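Local coordinates for protein Gp26 (Listeria phage P40, PDB 4JZ5) that probably hydrolyses glycosidic bonds of the Listeria cell-wall peptidoglycan as the family 25 glycosyl hydrolase domain of a phage endolysin, at residues Asn127-Cys132 against Asp162-Asp167. Residues are numbered along the deposited sequence; the frame is centred on the assembly and turned at random.
Sequences NVVNEC and DKVKHD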
ATOM      1  N   ASN A 127     -16.138   3.766 -15.513  1.00  8.71           N
ATOM      2  CA  ASN A 127     -16.166   2.460 -14.859  1.00  7.55           C
ATOM      3  C   ASN A 127     -14.943   2.294 -13.955  1.00  6.86           C
ATOM      4  O   ASN A 127     -13.815   2.580 -14.363  1.00  6.75           O
ATOM      5  CB  ASN A 127     -16.238   1.395 -15.968  1.00  8.81           C
ATOM      6  CG  ASN A 127     -16.068  -0.013 -15.466  1.00  7.85           C
ATOM      7  OD1 ASN A 127     -14.955  -0.555 -15.507  1.00  8.77           O
ATOM      8  ND2 ASN A 127     -17.154  -0.628 -15.010  1.00 10.31           N
ATOM      9  N   VAL A 128     -15.150   1.848 -12.715  1.00  6.79           N
ATOM     10  CA  VAL A 128     -14.066   1.739 -11.756  1.00  6.37           C
ATOM     11  C   VAL A 128     -12.962   0.791 -12.244  1.00  5.96           C
ATOM     12  O   VAL A 128     -11.788   1.128 -12.124  1.00  5.61           O
ATOM     13  CB  VAL A 128     -14.603   1.337 -10.366  1.00  6.45           C
ATOM     14  CG1 VAL A 128     -13.484   0.834  -9.466  1.00  7.26           C
ATOM     15  CG2 VAL A 128     -15.333   2.524  -9.726  1.00  6.76           C
ATOM     16  N   VAL A 129     -13.326  -0.385 -12.739  1.00  6.17           N
ATOM     17  CA  VAL A 129     -12.316  -1.308 -13.242  1.00  5.96           C
ATOM     18  C   VAL A 129     -11.448  -0.650 -14.302  1.00  5.80           C
ATOM     19  O   VAL A 129     -10.217  -0.707 -14.237  1.00  5.91           O
ATOM     20  CB  VAL A 129     -12.965  -2.590 -13.773  1.00  6.79           C
ATOM     21  CG1 VAL A 129     -11.998  -3.397 -14.650  1.00  7.89           C
ATOM     22  CG2 VAL A 129     -13.498  -3.428 -12.629  1.00  7.55           C
ATOM     23  N   ASN A 130     -12.085  -0.017 -15.277  1.00  6.13           N
ATOM     24  CA  ASN A 130     -11.326   0.536 -16.376  1.00  6.35           C
ATOM     25  C   ASN A 130     -10.393   1.648 -15.907  1.00  5.76           C
ATOM     26  O   ASN A 130      -9.246   1.728 -16.360  1.00  6.10           O
ATOM     27  CB  ASN A 130     -12.241   1.065 -17.472  1.00  7.10           C
ATOM     28  CG  ASN A 130     -12.929  -0.038 -18.261  1.00  8.21           C
ATOM     29  OD1 ASN A 130     -12.601  -1.220 -18.140  1.00  9.79           O
ATOM     30  ND2 ASN A 130     -13.895   0.354 -19.074  1.00 10.25           N
ATOM     31  N   GLU A 131     -10.860   2.500 -14.993  1.00  5.72           N
ATOM     32  CA  GLU A 131     -10.027   3.605 -14.553  1.00  5.62           C
ATOM     33  C   GLU A 131      -8.889   3.116 -13.658  1.00  5.44           C
ATOM     34  O   GLU A 131      -7.770   3.604 -13.774  1.00  5.34           O
ATOM     35  CB  GLU A 131     -10.866   4.689 -13.888  1.00  6.52           C
ATOM     36  CG  GLU A 131     -11.836   5.370 -14.863  1.00  6.97           C
ATOM     37  CD  GLU A 131     -11.132   6.043 -16.016  1.00  6.57           C
ATOM     38  OE1 GLU A 131     -10.117   6.715 -15.802  1.00  7.29           O
ATOM     39  OE2 GLU A 131     -11.608   5.883 -17.154  1.00 11.22           O
ATOM     40  N   CYS A 132      -9.151   2.135 -12.797  1.00  4.93           N
ATOM     41  CA  CYS A 132      -8.078   1.520 -12.041  1.00  4.70           C
ATOM     42  C   CYS A 132      -7.043   0.933 -12.994  1.00  4.68           C
ATOM     43  O   CYS A 132      -5.850   1.051 -12.757  1.00  4.98           O
ATOM     44  CB  CYS A 132      -8.614   0.430 -11.113  1.00  5.33           C
ATOM     45  SG  CYS A 132      -9.439   1.069  -9.649  1.00  5.63           S
ATOM     46  N   ASP A 162     -11.880  -7.795  -9.181  1.00  8.02           N
ATOM     47  CA  ASP A 162     -11.261  -8.996  -9.739  1.00  9.15           C
ATOM     48  C   ASP A 162     -10.904  -8.822 -11.219  1.00  9.55           C
ATOM     49  O   ASP A 162     -10.014  -9.512 -11.732  1.00 11.34           O
ATOM     50  CB  ASP A 162     -12.173 -10.220  -9.587  1.00 11.39           C
ATOM     51  CG  ASP A 162     -12.158 -10.802  -8.184  1.00 11.10           C
ATOM     52  OD1 ASP A 162     -11.252 -10.474  -7.408  1.00 10.12           O
ATOM     53  OD2 ASP A 162     -13.051 -11.636  -7.886  1.00 13.43           O
ATOM     54  N   LYS A 163     -11.602  -7.923 -11.911  1.00  8.54           N
ATOM     55  CA  LYS A 163     -11.366  -7.716 -13.336  1.00  8.58           C
ATOM     56  C   LYS A 163     -10.151  -6.844 -13.640  1.00  7.68           C
ATOM     57  O   LYS A 163      -9.744  -6.749 -14.795  1.00  9.36           O
ATOM     58  CB  LYS A 163     -12.600  -7.108 -13.978  1.00  8.63           C
ATOM     59  CG  LYS A 163     -13.796  -8.044 -13.952  1.00 10.56           C
ATOM     60  CD  LYS A 163     -15.000  -7.410 -14.602  1.00 12.98           C
ATOM     61  CE  LYS A 163     -16.180  -8.361 -14.636  1.00 18.79           C
ATOM     62  NZ  LYS A 163     -17.319  -7.788 -15.406  1.00 28.65           N
ATOM     63  N   VAL A 164      -9.575  -6.204 -12.630  1.00  7.30           N
ATOM     64  CA  VAL A 164      -8.353  -5.430 -12.827  1.00  6.42           C
ATOM     65  C   VAL A 164      -7.152  -6.365 -12.899  1.00  6.66           C
ATOM     66  O   VAL A 164      -7.053  -7.305 -12.115  1.00  7.17           O
ATOM     67  CB  VAL A 164      -8.165  -4.402 -11.697  1.00  6.56           C
ATOM     68  CG1 VAL A 164      -6.927  -3.560 -11.937  1.00  6.69           C
ATOM     69  CG2 VAL A 164      -9.384  -3.497 -11.584  1.00  6.69           C
ATOM     70  N   LYS A 165      -6.261  -6.119 -13.853  1.00  6.65           N
ATOM     71  CA  LYS A 165      -5.022  -6.884 -13.988  1.00  6.85           C
ATOM     72  C   LYS A 165      -3.891  -6.133 -13.317  1.00  5.65           C
ATOM     73  O   LYS A 165      -3.612  -4.979 -13.662  1.00  7.36           O
ATOM     74  CB  LYS A 165      -4.701  -7.079 -15.463  1.00  8.04           C
ATOM     75  CG  LYS A 165      -5.784  -7.815 -16.209  1.00 14.49           C
ATOM     76  CD  LYS A 165      -5.489  -7.854 -17.703  1.00 19.29           C
ATOM     77  CE  LYS A 165      -6.462  -8.758 -18.450  1.00 25.32           C
ATOM     78  NZ  LYS A 165      -7.865  -8.279 -18.350  1.00 33.36           N
ATOM     79  N   HIS A 166      -3.253  -6.764 -12.344  1.00  6.33           N
ATOM     80  CA  HIS A 166      -2.207  -6.102 -11.567  1.00  5.70           C
ATOM     81  C   HIS A 166      -1.385  -7.176 -10.871  1.00  6.18           C
ATOM     82  O   HIS A 166      -1.626  -8.373 -11.039  1.00  7.19           O
ATOM     83  CB  HIS A 166      -2.816  -5.151 -10.538  1.00  5.51           C
ATOM     84  CG  HIS A 166      -3.706  -5.852  -9.585  1.00  5.60           C
ATOM     85  ND1 HIS A 166      -3.227  -6.487  -8.467  1.00  6.16           N
ATOM     86  CD2 HIS A 166      -5.024  -6.133  -9.656  1.00  6.04           C
ATOM     87  CE1 HIS A 166      -4.226  -7.104  -7.869  1.00  5.50           C
ATOM     88  NE2 HIS A 166      -5.331  -6.894  -8.561  1.00  6.18           N
ATOM     89  N   ASP A 167      -0.420  -6.741 -10.073  1.00  5.03           N
ATOM     90  CA  ASP A 167       0.603  -7.637  -9.572  1.00  5.44           C
ATOM     91  C   ASP A 167       0.428  -8.155  -8.147  1.00  5.79           C
ATOM     92  O   ASP A 167       1.240  -8.984  -7.720  1.00  7.10           O
ATOM     93  CB  ASP A 167       1.963  -6.945  -9.686  1.00  6.40           C
ATOM     94  CG  ASP A 167       2.320  -6.637 -11.112  1.00  6.12           C
ATOM     95  OD1 ASP A 167       2.252  -7.583 -11.932  1.00  9.18           O
ATOM     96  OD2 ASP A 167       2.631  -5.482 -11.428  1.00  6.95           O
TER
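Val129 sets both methyls against Lys163 CB, and its CG1 also touches Val164 CG2, where the first turn of helix 128-143 meets the loop that leads from helix 153-158 to strand 169-172. In the barrel-like alpha/beta fold of family 25 glycosyl hydrolases, a helix start is here covered by the connection entering a later parallel strand, and apolar contact alone joins the two segments: no hydrogen bond crosses between them. Val129 CG1 lies 3.8 Å from Lys163 CB and 4.0 Å from Val164 CG2, so one methyl serves both neighbours. The lysine side chain runs nearly perpendicular to that of Val129; beyond CG it is extended, carrying the amino group off toward a long, weak ion pair with Asp160. Val164 and Val129 instead lie alongside each other, pointing opposite ways. Because its CG1 stands anti to the backbone N (chi1 -178°), CG2 falls beside that nitrogen and is the branch that meets Val129 and Cys132, with Cys132 CB at 4.0 Å. Val129 and Cys132, three positions apart, thus present one helical face to a single methyl. Farther along, Gln133 and Ile136 of the same helix, with Leu149 of strand 147-152, continue the cover over Val164, and Gln133 OE1 accepts a hydrogen bond from Lys165 N. The helix start has its own closure: Asn127 is the N-cap, its OD1 receiving Asn130 N at 2.9 Å, with the N-H...O angle at 154° and the donor tilted 20° from the carbonyl plane. Back at the interface, Val164 CG2 also rests against the helix backbone, 3.9 Å from Val129 O.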